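Local coordinates for thioredoxin reductase (Streptomyces clavuligerus, PDB 4NTD) that catalyses the flavin-dependent formation of a disulfide bond in a natural product, in all likelihood the closing dithiol oxidation of holomycin biosynthesis, at the interface of chains A and B. Sequence-based numbering; all coordinates share one arbitrary frame. Chains: chain A/B, Thioredoxin reductase.

The interface of chains A and B. Residues chain A 40, 43-44, 75, 86, 90, 309; chain B 76, 306.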
loop_
_atom_site.group_PDB
_atom_site.type_symbol
_atom_site.label_atom_id
_atom_site.label_comp_id
_atom_site.label_asym_id
_atom_site.label_seq_id
_atom_site.Cartn_x
_atom_site.Cartn_y
_atom_site.Cartn_z
ATOM N N ALA A 40 6.200 9.668 -0.844
ATOM C CA ALA A 40 6.258 8.310 -0.297
ATOM C C ALA A 40 6.199 7.236 -1.391
ATOM O O ALA A 40 6.833 6.187 -1.266
ATOM C CB ALA A 40 5.151 8.095 0.720
ATOM N N LEU A 43 9.684 7.254 -3.224
ATOM C CA LEU A 43 10.718 6.859 -2.266
ATOM C C LEU A 43 10.675 5.370 -1.939
ATOM O O LEU A 43 11.722 4.722 -1.903
ATOM C CB LEU A 43 10.637 7.680 -0.975
ATOM C CG LEU A 43 11.163 9.117 -1.050
ATOM C CD1 LEU A 43 10.831 9.855 0.237
ATOM C CD2 LEU A 43 12.661 9.155 -1.322
ATOM N N ASN A 44 9.488 4.818 -1.704
ATOM C CA ASN A 44 9.415 3.393 -1.368
ATOM C C ASN A 44 9.720 2.514 -2.588
ATOM O O ASN A 44 10.275 1.424 -2.439
ATOM C CB ASN A 44 8.085 3.015 -0.701
ATOM C CG ASN A 44 8.252 1.946 0.377
ATOM O OD1 ASN A 44 7.693 2.055 1.470
ATOM N ND2 ASN A 44 9.032 0.911 0.077
ATOM N N PHE A 75 -0.442 6.772 9.153
ATOM C CA PHE A 75 0.636 5.950 8.582
ATOM C C PHE A 75 1.188 5.082 9.715
ATOM O O PHE A 75 1.722 5.608 10.690
ATOM C CB PHE A 75 1.714 6.899 8.034
ATOM C CG PHE A 75 2.843 6.236 7.273
ATOM C CD1 PHE A 75 3.038 6.523 5.926
ATOM C CD2 PHE A 75 3.757 5.399 7.907
ATOM C CE1 PHE A 75 4.090 5.962 5.219
ATOM C CE2 PHE A 75 4.810 4.833 7.203
ATOM C CZ PHE A 75 4.977 5.111 5.859
ATOM N N LEU A 86 9.386 12.570 7.536
ATOM C CA LEU A 86 9.200 11.318 6.791
ATOM C C LEU A 86 10.099 11.303 5.561
ATOM O O LEU A 86 10.797 10.320 5.299
ATOM C CB LEU A 86 7.741 11.134 6.354
ATOM C CG LEU A 86 7.457 9.870 5.525
ATOM C CD1 LEU A 86 7.528 8.629 6.402
ATOM C CD2 LEU A 86 6.113 9.947 4.815
ATOM N N GLY A 90 13.307 8.962 4.787
ATOM C CA GLY A 90 13.226 8.143 3.578
ATOM C C GLY A 90 14.348 8.388 2.583
ATOM O O GLY A 90 14.906 7.439 2.030
ATOM N N ALA A 309 3.120 4.677 -0.453
ATOM C CA ALA A 309 4.324 3.899 -0.149
ATOM C C ALA A 309 4.126 2.429 -0.516
ATOM O O ALA A 309 4.999 1.812 -1.131
ATOM C CB ALA A 309 4.688 4.028 1.324
ATOM N N LEU B 76 9.235 2.165 4.154
ATOM C CA LEU B 76 9.700 3.560 4.171
ATOM C C LEU B 76 9.758 4.153 5.582
ATOM O O LEU B 76 8.762 4.155 6.305
ATOM C CB LEU B 76 8.815 4.445 3.287
ATOM C CG LEU B 76 9.286 5.893 3.112
ATOM C CD1 LEU B 76 10.576 5.940 2.306
ATOM C CD2 LEU B 76 8.203 6.731 2.454
ATOM N N VAL B 306 4.928 -3.007 4.011
ATOM C CA VAL B 306 4.397 -1.675 3.722
ATOM C C VAL B 306 3.210 -1.735 2.748
ATOM O O VAL B 306 2.298 -0.907 2.827
ATOM C CB VAL B 306 5.498 -0.701 3.226
ATOM C CG1 VAL B 306 5.945 -1.028 1.807
ATOM C CG2 VAL B 306 5.024 0.744 3.334
#
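B:Leu76 lies in a loop whose backbone is extended, close to polyproline II, and its side chain enters a groove between two helices of chain A, 40-51 and 83-96, while B:Val306 meets A:Ala309 from the equivalent helix 305-338 of the other chain. The protein belongs to the pyridine nucleotide-disulphide oxidoreductases of thioredoxin reductase type, and helix 40-51 begins within the Rossmann glycine motif (GxGxxG) of the FAD-binding fold. The two chains form the deposited two-fold dimer, in which each contact recurs with the chains exchanged; it is probably the biological one, since thioredoxin reductases of this family are dimers. The partner therefore packs against an element that also shapes the flavin site.

In B:Leu76, CG stands anti to the backbone N (chi1 -174°), which carries the two methyls away from the loop and into chain A. They part there. CD1 touches CA of A:Gly90, 3.7 Å away, where the lack of a side chain lets the methyl approach the helix backbone; the same methyl also meets CB of A:Leu43. CD2 turns to the start of helix 40-51 and rests on a residue of the glycine motif, 3.7 Å from CA of A:Ala40. CD1 of A:Leu86 flanks CD2 of B:Leu76 more loosely, at 4.4 Å. B:Leu76 buries 89 of the 175 Å² hidden here.

The polar element is A:Asn44, whose side chain passes B:Leu76 in the opposite direction. Its amide oxygen OD1 accepts a hydrogen bond from the backbone N of B:Leu76 at 3.1 Å. The angle of 145° at the hydrogen shows a bent bond. The N-H reaches OD1 from over the face of the amide, 46° off its plane, and not along a lone pair. B:Val306 approaches A:Asn44 from the opposite direction, with CG2 3.5 Å from OD1 and CG1 4.0 Å from the amide carbon CG. CG2 of this valine also meets the CB methyl of A:Ala309 at 3.9 Å. The ring of A:Phe75 borders the loop, with CZ 3.9 Å from the carbonyl O of B:Leu76.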